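Local coordinates for protein peptidase, M20/M25/M40 family (Staphylococcus aureus, PDB 4EWT) that probably hydrolyses the amide bond of N-acylated amino acids or related substrates, using a catalytic centre with two bound manganese ions, at residues A186-V192 with V253-V259; I270-K275 with T290-N294. All blocks are in the same frame, centred on the assembly; numbering follows the deposited sequence.

Contact 1: A186-V192 with V253-V259; sequences AFFKLKV and VEIEGDV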
ATOM      1  N   ALA A 186       8.820 -12.328 -19.793  1.00 17.67           N
ATOM      2  CA  ALA A 186       7.865 -11.459 -20.487  1.00 18.49           C
ATOM      3  C   ALA A 186       8.155 -10.006 -20.136  1.00 18.15           C
ATOM      4  O   ALA A 186       8.817  -9.738 -19.141  1.00 17.89           O
ATOM      5  CB  ALA A 186       6.430 -11.846 -20.142  1.00 17.31           C
ATOM      6  N   PHE A 187       7.668  -9.088 -20.969  1.00 19.33           N
ATOM      7  CA  PHE A 187       7.811  -7.655 -20.765  1.00 20.13           C
ATOM      8  C   PHE A 187       6.458  -6.971 -20.874  1.00 19.35           C
ATOM      9  O   PHE A 187       5.629  -7.351 -21.698  1.00 20.09           O
ATOM     10  CB  PHE A 187       8.730  -7.054 -21.834  1.00 22.06           C
ATOM     11  CG  PHE A 187      10.117  -7.604 -21.805  1.00 25.61           C
ATOM     12  CD1 PHE A 187      10.958  -7.348 -20.717  1.00 28.40           C
ATOM     13  CD2 PHE A 187      10.586  -8.391 -22.850  1.00 28.23           C
ATOM     14  CE1 PHE A 187      12.254  -7.860 -20.684  1.00 30.04           C
ATOM     15  CE2 PHE A 187      11.883  -8.911 -22.832  1.00 28.42           C
ATOM     16  CZ  PHE A 187      12.718  -8.644 -21.756  1.00 30.66           C
ATOM     17  N   PHE A 188       6.253  -5.932 -20.081  1.00 18.22           N
ATOM     18  CA  PHE A 188       5.036  -5.145 -20.192  1.00 18.00           C
ATOM     19  C   PHE A 188       5.266  -3.649 -20.041  1.00 18.14           C
ATOM     20  O   PHE A 188       6.190  -3.204 -19.348  1.00 16.82           O
ATOM     21  CB  PHE A 188       3.955  -5.643 -19.208  1.00 17.81           C
ATOM     22  CG  PHE A 188       4.336  -5.515 -17.749  1.00 15.69           C
ATOM     23  CD1 PHE A 188       3.886  -4.442 -16.999  1.00 16.40           C
ATOM     24  CD2 PHE A 188       5.105  -6.501 -17.130  1.00 18.38           C
ATOM     25  CE1 PHE A 188       4.220  -4.325 -15.628  1.00 18.72           C
ATOM     26  CE2 PHE A 188       5.451  -6.413 -15.755  1.00 17.97           C
ATOM     27  CZ  PHE A 188       5.015  -5.330 -15.011  1.00 17.84           C
ATOM     28  N   LYS A 189       4.414  -2.886 -20.718  1.00 18.24           N
ATOM     29  CA  LYS A 189       4.337  -1.447 -20.526  1.00 18.92           C
ATOM     30  C   LYS A 189       2.926  -1.156 -20.078  1.00 18.05           C
ATOM     31  O   LYS A 189       1.972  -1.711 -20.624  1.00 18.48           O
ATOM     32  CB  LYS A 189       4.625  -0.700 -21.833  1.00 20.26           C
ATOM     33  CG  LYS A 189       6.018  -0.961 -22.381  1.00 23.19           C
ATOM     34  CD  LYS A 189       6.245  -0.242 -23.702  1.00 30.83           C
ATOM     35  CE  LYS A 189       7.688  -0.433 -24.193  1.00 33.05           C
ATOM     36  NZ  LYS A 189       7.759  -0.423 -25.688  1.00 38.99           N
ATOM     37  N   LEU A 190       2.788  -0.313 -19.065  1.00 16.54           N
ATOM     38  CA  LEU A 190       1.467   0.070 -18.608  1.00 15.56           C
ATOM     39  C   LEU A 190       1.370   1.577 -18.591  1.00 15.69           C
ATOM     40  O   LEU A 190       2.183   2.264 -17.952  1.00 14.43           O
ATOM     41  CB  LEU A 190       1.175  -0.503 -17.218  1.00 14.39           C
ATOM     42  CG  LEU A 190      -0.090  -0.011 -16.498  1.00 15.54           C
ATOM     43  CD1 LEU A 190      -1.405  -0.457 -17.191  1.00 14.31           C
ATOM     44  CD2 LEU A 190      -0.051  -0.489 -15.068  1.00 13.39           C
ATOM     45  N   LYS A 191       0.384   2.094 -19.307  1.00 14.98           N
ATOM     46  CA  LYS A 191       0.122   3.503 -19.248  1.00 15.86           C
ATOM     47  C   LYS A 191      -1.059   3.699 -18.319  1.00 14.71           C
ATOM     48  O   LYS A 191      -2.075   3.047 -18.474  1.00 14.41           O
ATOM     49  CB  LYS A 191      -0.145   4.089 -20.638  1.00 16.48           C
ATOM     50  CG  LYS A 191      -0.571   5.553 -20.582  1.00 19.81           C
ATOM     51  CD  LYS A 191      -0.484   6.244 -21.934  1.00 24.69           C
ATOM     52  CE  LYS A 191      -1.606   5.819 -22.841  1.00 27.42           C
ATOM     53  NZ  LYS A 191      -1.776   6.790 -23.986  1.00 32.46           N
ATOM     54  N   VAL A 192      -0.886   4.566 -17.329  1.00 14.43           N
ATOM     55  CA  VAL A 192      -1.939   4.896 -16.373  1.00 14.43           C
ATOM     56  C   VAL A 192      -2.332   6.346 -16.647  1.00 15.64           C
ATOM     57  O   VAL A 192      -1.546   7.273 -16.392  1.00 15.78           O
ATOM     58  CB  VAL A 192      -1.481   4.720 -14.891  1.00 13.90           C
ATOM     59  CG1 VAL A 192      -2.618   5.049 -13.921  1.00 12.54           C
ATOM     60  CG2 VAL A 192      -0.973   3.265 -14.606  1.00 12.74           C
ATOM     61  N   VAL A 253       1.223   8.398 -15.953  1.00 18.41           N
ATOM     62  CA  VAL A 253       2.508   7.765 -15.670  1.00 17.87           C
ATOM     63  C   VAL A 253       2.723   6.565 -16.608  1.00 18.57           C
ATOM     64  O   VAL A 253       1.776   5.883 -17.012  1.00 17.15           O
ATOM     65  CB  VAL A 253       2.750   7.395 -14.154  1.00 17.29           C
ATOM     66  CG1 VAL A 253       2.494   8.594 -13.212  1.00 15.32           C
ATOM     67  CG2 VAL A 253       1.937   6.224 -13.719  1.00 18.19           C
ATOM     68  N   GLU A 254       3.944   6.326 -17.019  1.00 19.28           N
ATOM     69  CA  GLU A 254       4.283   5.147 -17.774  1.00 21.21           C
ATOM     70  C   GLU A 254       5.118   4.214 -16.975  1.00 20.12           C
ATOM     71  O   GLU A 254       6.145   4.550 -16.506  1.00 19.05           O
ATOM     72  CB  GLU A 254       5.044   5.435 -19.045  1.00 23.15           C
ATOM     73  CG  GLU A 254       4.452   6.412 -19.900  1.00 29.94           C
ATOM     74  CD  GLU A 254       3.542   5.863 -20.908  1.00 36.41           C
ATOM     75  OE1 GLU A 254       3.344   4.653 -20.980  1.00 38.69           O
ATOM     76  OE2 GLU A 254       2.991   6.681 -21.624  1.00 39.85           O
ATOM     77  N   ILE A 255       4.625   3.019 -16.853  1.00 19.76           N
ATOM     78  CA  ILE A 255       5.294   1.983 -16.103  1.00 19.82           C
ATOM     79  C   ILE A 255       5.813   0.919 -17.060  1.00 20.73           C
ATOM     80  O   ILE A 255       5.107   0.498 -17.970  1.00 20.71           O
ATOM     81  CB  ILE A 255       4.359   1.372 -15.039  1.00 20.04           C
ATOM     82  CG1 ILE A 255       4.258   2.314 -13.823  1.00 18.18           C
ATOM     83  CG2 ILE A 255       4.823  -0.041 -14.645  1.00 20.28           C
ATOM     84  CD1 ILE A 255       2.926   2.179 -13.064  1.00 18.35           C
ATOM     85  N   GLU A 256       7.063   0.507 -16.865  1.00 20.68           N
ATOM     86  CA  GLU A 256       7.595  -0.608 -17.618  1.00 21.30           C
ATOM     87  C   GLU A 256       8.138  -1.655 -16.668  1.00 20.94           C
ATOM     88  O   GLU A 256       8.816  -1.336 -15.676  1.00 20.11           O
ATOM     89  CB  GLU A 256       8.671  -0.150 -18.597  1.00 22.74           C
ATOM     90  CG  GLU A 256       8.150   0.721 -19.733  1.00 24.30           C
ATOM     91  CD  GLU A 256       9.244   1.133 -20.700  1.00 30.87           C
ATOM     92  OE1 GLU A 256      10.429   0.921 -20.372  1.00 33.24           O
ATOM     93  OE2 GLU A 256       8.927   1.673 -21.787  1.00 32.95           O
ATOM     94  N   GLY A 257       7.838  -2.914 -16.971  1.00 20.69           N
ATOM     95  CA  GLY A 257       8.315  -4.009 -16.135  1.00 20.59           C
ATOM     96  C   GLY A 257       8.718  -5.272 -16.869  1.00 20.74           C
ATOM     97  O   GLY A 257       8.506  -5.421 -18.084  1.00 20.61           O
ATOM     98  N   ASP A 258       9.325  -6.180 -16.123  1.00 20.91           N
ATOM     99  CA  ASP A 258       9.629  -7.484 -16.662  1.00 21.99           C
ATOM    100  C   ASP A 258       9.360  -8.591 -15.666  1.00 20.14           C
ATOM    101  O   ASP A 258       9.303  -8.379 -14.451  1.00 18.67           O
ATOM    102  CB  ASP A 258      11.031  -7.552 -17.275  1.00 24.41           C
ATOM    103  CG  ASP A 258      12.089  -7.893 -16.280  1.00 29.04           C
ATOM    104  OD1 ASP A 258      12.362  -7.042 -15.408  1.00 35.76           O
ATOM    105  OD2 ASP A 258      12.658  -9.015 -16.374  1.00 35.35           O
ATOM    106  N   VAL A 259       9.185  -9.767 -16.238  1.00 19.06           N
ATOM    107  CA  VAL A 259       8.569 -10.905 -15.607  1.00 18.03           C
ATOM    108  C   VAL A 259       9.438 -12.107 -15.927  1.00 17.80           C
ATOM    109  O   VAL A 259       9.881 -12.276 -17.071  1.00 17.50           O
ATOM    110  CB  VAL A 259       7.144 -11.122 -16.189  1.00 18.24           C
ATOM    111  CG1 VAL A 259       6.665 -12.541 -15.960  1.00 19.18           C
ATOM    112  CG2 VAL A 259       6.139 -10.076 -15.615  1.00 16.38           C
TER

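Contact 2: I270-K275 with T290-N294; sequences IEKEIK and TLEYN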
ATOM      1  N   ILE A 270       1.265 -15.314 -13.838  1.00 13.57           N
ATOM      2  CA  ILE A 270       1.740 -13.938 -13.630  1.00 13.31           C
ATOM      3  C   ILE A 270       1.057 -12.963 -14.595  1.00 13.35           C
ATOM      4  O   ILE A 270       0.645 -11.871 -14.222  1.00 12.95           O
ATOM      5  CB  ILE A 270       3.298 -13.825 -13.759  1.00 13.32           C
ATOM      6  CG1 ILE A 270       3.981 -14.508 -12.572  1.00 13.12           C
ATOM      7  CG2 ILE A 270       3.742 -12.359 -13.800  1.00 12.46           C
ATOM      8  CD1 ILE A 270       5.532 -14.604 -12.683  1.00 13.83           C
ATOM      9  N   GLU A 271       0.927 -13.385 -15.836  1.00 14.18           N
ATOM     10  CA  GLU A 271       0.319 -12.554 -16.840  1.00 14.68           C
ATOM     11  C   GLU A 271      -1.165 -12.335 -16.516  1.00 14.54           C
ATOM     12  O   GLU A 271      -1.676 -11.229 -16.669  1.00 14.36           O
ATOM     13  CB  GLU A 271       0.467 -13.197 -18.220  1.00 15.06           C
ATOM     14  CG  GLU A 271      -0.233 -12.399 -19.291  1.00 18.18           C
ATOM     15  CD  GLU A 271      -0.032 -12.958 -20.688  1.00 23.24           C
ATOM     16  OE1 GLU A 271       0.732 -13.937 -20.872  1.00 24.41           O
ATOM     17  OE2 GLU A 271      -0.638 -12.384 -21.607  1.00 26.03           O
ATOM     18  N   LYS A 272      -1.836 -13.402 -16.086  1.00 14.10           N
ATOM     19  CA  LYS A 272      -3.237 -13.328 -15.691  1.00 14.48           C
ATOM     20  C   LYS A 272      -3.437 -12.386 -14.505  1.00 13.71           C
ATOM     21  O   LYS A 272      -4.355 -11.568 -14.503  1.00 13.49           O
ATOM     22  CB  LYS A 272      -3.780 -14.731 -15.381  1.00 14.74           C
ATOM     23  CG  LYS A 272      -5.184 -14.752 -14.739  1.00 15.93           C
ATOM     24  CD  LYS A 272      -5.650 -16.191 -14.479  1.00 17.96           C
ATOM     25  CE  LYS A 272      -6.870 -16.192 -13.558  1.00 21.11           C
ATOM     26  NZ  LYS A 272      -7.456 -17.562 -13.377  1.00 23.81           N
ATOM     27  N   GLU A 273      -2.572 -12.509 -13.499  1.00 13.03           N
ATOM     28  CA  GLU A 273      -2.690 -11.701 -12.287  1.00 12.90           C
ATOM     29  C   GLU A 273      -2.311 -10.220 -12.453  1.00 12.64           C
ATOM     30  O   GLU A 273      -2.897  -9.356 -11.801  1.00 11.65           O
ATOM     31  CB  GLU A 273      -1.956 -12.384 -11.102  1.00 12.13           C
ATOM     32  CG  GLU A 273      -2.606 -13.745 -10.708  1.00 12.78           C
ATOM     33  CD  GLU A 273      -4.100 -13.625 -10.354  1.00 14.60           C
ATOM     34  OE1 GLU A 273      -4.505 -12.551  -9.874  1.00 15.81           O
ATOM     35  OE2 GLU A 273      -4.878 -14.597 -10.544  1.00 17.52           O
ATOM     36  N   ILE A 274      -1.351  -9.934 -13.337  1.00 12.84           N
ATOM     37  CA  ILE A 274      -0.965  -8.553 -13.637  1.00 12.50           C
ATOM     38  C   ILE A 274      -2.075  -7.901 -14.452  1.00 13.32           C
ATOM     39  O   ILE A 274      -2.403  -6.737 -14.234  1.00 12.56           O
ATOM     40  CB  ILE A 274       0.381  -8.486 -14.421  1.00 13.71           C
ATOM     41  CG1 ILE A 274       1.538  -8.779 -13.475  1.00 11.87           C
ATOM     42  CG2 ILE A 274       0.571  -7.100 -15.153  1.00 12.26           C
ATOM     43  CD1 ILE A 274       2.901  -8.884 -14.161  1.00 15.57           C
ATOM     44  N   LYS A 275      -2.643  -8.655 -15.395  1.00 13.26           N
ATOM     45  CA  LYS A 275      -3.819  -8.182 -16.130  1.00 13.40           C
ATOM     46  C   LYS A 275      -5.020  -7.905 -15.233  1.00 13.14           C
ATOM     47  O   LYS A 275      -5.742  -6.952 -15.484  1.00 13.75           O
ATOM     48  CB  LYS A 275      -4.179  -9.127 -17.294  1.00 14.12           C
ATOM     49  CG  LYS A 275      -3.221  -8.966 -18.454  1.00 15.52           C
ATOM     50  CD  LYS A 275      -3.353 -10.047 -19.547  1.00 16.60           C
ATOM     51  CE  LYS A 275      -2.470  -9.679 -20.737  1.00 19.39           C
ATOM     52  NZ  LYS A 275      -2.669 -10.613 -21.920  1.00 21.37           N
ATOM     53  N   THR A 290      -3.594   1.335 -20.132  1.00 18.45           N
ATOM     54  CA  THR A 290      -3.239   0.701 -21.406  1.00 19.53           C
ATOM     55  C   THR A 290      -2.072  -0.236 -21.165  1.00 19.49           C
ATOM     56  O   THR A 290      -0.931   0.200 -20.982  1.00 18.75           O
ATOM     57  CB  THR A 290      -2.915   1.734 -22.512  1.00 20.29           C
ATOM     58  OG1 THR A 290      -3.916   2.757 -22.494  1.00 21.15           O
ATOM     59  CG2 THR A 290      -2.896   1.072 -23.920  1.00 22.04           C
ATOM     60  N   LEU A 291      -2.386  -1.530 -21.136  1.00 20.13           N
ATOM     61  CA  LEU A 291      -1.407  -2.576 -20.920  1.00 20.54           C
ATOM     62  C   LEU A 291      -1.023  -3.240 -22.244  1.00 21.76           C
ATOM     63  O   LEU A 291      -1.890  -3.672 -23.019  1.00 21.92           O
ATOM     64  CB  LEU A 291      -1.960  -3.613 -19.948  1.00 20.10           C
ATOM     65  CG  LEU A 291      -1.031  -4.704 -19.404  1.00 20.47           C
ATOM     66  CD1 LEU A 291       0.123  -4.119 -18.645  1.00 16.12           C
ATOM     67  CD2 LEU A 291      -1.832  -5.666 -18.518  1.00 19.00           C
ATOM     68  N   GLU A 292       0.282  -3.255 -22.507  1.00 22.26           N
ATOM     69  CA  GLU A 292       0.870  -4.013 -23.604  1.00 23.98           C
ATOM     70  C   GLU A 292       1.699  -5.096 -22.905  1.00 22.96           C
ATOM     71  O   GLU A 292       2.595  -4.792 -22.131  1.00 21.74           O
ATOM     72  CB  GLU A 292       1.778  -3.120 -24.457  1.00 25.13           C
ATOM     73  CG  GLU A 292       1.076  -1.924 -25.123  1.00 30.36           C
ATOM     74  CD  GLU A 292       2.063  -0.896 -25.702  1.00 36.89           C
ATOM     75  OE1 GLU A 292       1.901   0.313 -25.406  1.00 39.17           O
ATOM     76  OE2 GLU A 292       3.008  -1.293 -26.438  1.00 39.04           O
ATOM     77  N   TYR A 293       1.369  -6.353 -23.150  1.00 22.69           N
ATOM     78  CA  TYR A 293       2.016  -7.443 -22.460  1.00 22.22           C
ATOM     79  C   TYR A 293       2.629  -8.370 -23.513  1.00 23.64           C
ATOM     80  O   TYR A 293       1.909  -9.014 -24.287  1.00 24.28           O
ATOM     81  CB  TYR A 293       0.998  -8.177 -21.568  1.00 21.42           C
ATOM     82  CG  TYR A 293       1.645  -9.032 -20.497  1.00 19.76           C
ATOM     83  CD1 TYR A 293       1.729  -8.590 -19.187  1.00 17.26           C
ATOM     84  CD2 TYR A 293       2.200 -10.278 -20.812  1.00 19.27           C
ATOM     85  CE1 TYR A 293       2.340  -9.369 -18.202  1.00 17.60           C
ATOM     86  CE2 TYR A 293       2.820 -11.061 -19.832  1.00 18.14           C
ATOM     87  CZ  TYR A 293       2.877 -10.601 -18.538  1.00 17.42           C
ATOM     88  OH  TYR A 293       3.469 -11.373 -17.570  1.00 18.41           O
ATOM     89  N   ASN A 294       3.960  -8.408 -23.553  1.00 23.90           N
ATOM     90  CA  ASN A 294       4.687  -9.074 -24.634  1.00 25.11           C
ATOM     91  C   ASN A 294       5.463 -10.254 -24.102  1.00 24.75           C
ATOM     92  O   ASN A 294       6.448 -10.082 -23.367  1.00 23.79           O
ATOM     93  CB  ASN A 294       5.660  -8.102 -25.320  1.00 25.86           C
ATOM     94  CG  ASN A 294       4.950  -6.949 -26.030  1.00 29.13           C
ATOM     95  OD1 ASN A 294       3.869  -7.112 -26.607  1.00 31.33           O
ATOM     96  ND2 ASN A 294       5.576  -5.779 -26.009  1.00 32.26           N
TER
HETATM   97  O   HOH W   1       0.996 -11.645 -24.327  1.00 34.17           O

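Contact 1: A186-V192 with V253-V259
In an antiparallel strand pair side chains alternate between two faces, here an apolar one and one that is mostly charged but also carries Phe-187. At Ala-186 the pairing with Val-259 is hydrogen-bonded both ways, Ala-186 N to Val-259 O and Val-259 N to Ala-186 O each 2.9 Å, while Ala-186 CB and Val-259 CB lie 4.1 Å apart. Phe-187 turns to the opposite face, where its CD1 comes within 3.4 Å of Asp-258 CB; the carboxylate of Asp-258 forms a salt bridge with Arg-260. Phe-188 returns to the side of Ala-186 and, with chi1 in the p well, lays its ring over its partner, making a CH-pi contact in which Gly-257 CA sits 3.9 Å from the ring centroid. A CB at this glycine would collide with the ring. Lys-189 faces Glu-256, but Lys-189 NZ and Glu-256 OE2 remain 4.6 Å apart, beyond a salt bridge. Leu-190 pairs with Ile-255 through the shortest bond of the ladder, Leu-190 N to Ile-255 O at 2.7 Å. After Lys-191, whose CD passes 3.5 Å from Glu-254 OE2, Val-192 closes the eight-bond ladder against Val-253. The apolar face, with Phe-188, Leu-190 and Val-259, is covered by helices 208-226 and 264-285, forming a two-layer alpha-beta sandwich consistent with the smaller dimerisation domain of M20 peptidases; on the other face, that of Lys-189 and Glu-256, the Phe-187 ring meets Phe-246 of a second subunit edge-to-face. Strands 288-295 and 233-242 flank the pair within the sheet.

Contact 2: I270-K275 with T290-N294
A helix laid on a sheet, held by side chains rather than by direct backbone bonds, joins 270-275 to 290-294 near the margin of the antiparallel sheet, in the two-layer alpha-beta domain, probably the dimerisation domain of the M20 fold, away from the manganese-binding domain. The two segments run almost exactly antiparallel, at 174°, with their axes 10.7 Å apart, a spacing bridged by Leu-291 and Tyr-293, the alternate strand residues that point at the helix. Tyr-293 reaches furthest. One face of its ring receives the aliphatic part of Glu-271, whose CG lies 3.6 Å from the ring centroid in a CH-pi contact, while Ile-274 CD1 meets the ring edge at Tyr-293 CE1, 4.1 Å away. Leu-291 CD2 packs 3.6 Å from Lys-275 CG and 4.4 Å from Ile-274 CG2. One helical turn apart, Glu-271 and Lys-275 form a salt bridge, Glu-271 OE2 to Lys-275 NZ 2.7 Å, and the long Lys-275 chain brings its CE within 3.9 Å of Tyr-293 CB. A water extends this polar edge by donating to Tyr-293 O at 2.8 Å and to Glu-271 OE2 at 3.3 Å. Deeper in, Ile-270 and Ile-274 continue to Val-259 of strand 248-261, Val-235 of strand 233-242 and helix 208-226, while Thr-290, Glu-292 and Asn-294 are hydrogen-bonded through their backbones to Lys-191, Lys-189 and Phe-187 of strand 179-193.

How the contacts relate
Together the contacts illustrate how one two-layer alpha-beta domain combines two kinds of cohesion. Contact 1 is the more buried and works within the sheet, by a regular backbone ladder; contact 2 is partly buried and works between sheet and helix, by apolar packing with a salt bridge and a water at its edge. Their centres are 9 Å apart, and strand 186-192 joins them: Phe-187 O to Asn-294 N (2.7 Å) and Lys-191 O to Thr-290 N (2.8 Å) are probable hydrogen bonds. On the helix-covered face of the sheet, Val-259 CG2 lies 3.6 Å from Tyr-293 OH. Contact 1 also reaches a second subunit, whereas contact 2 touches none.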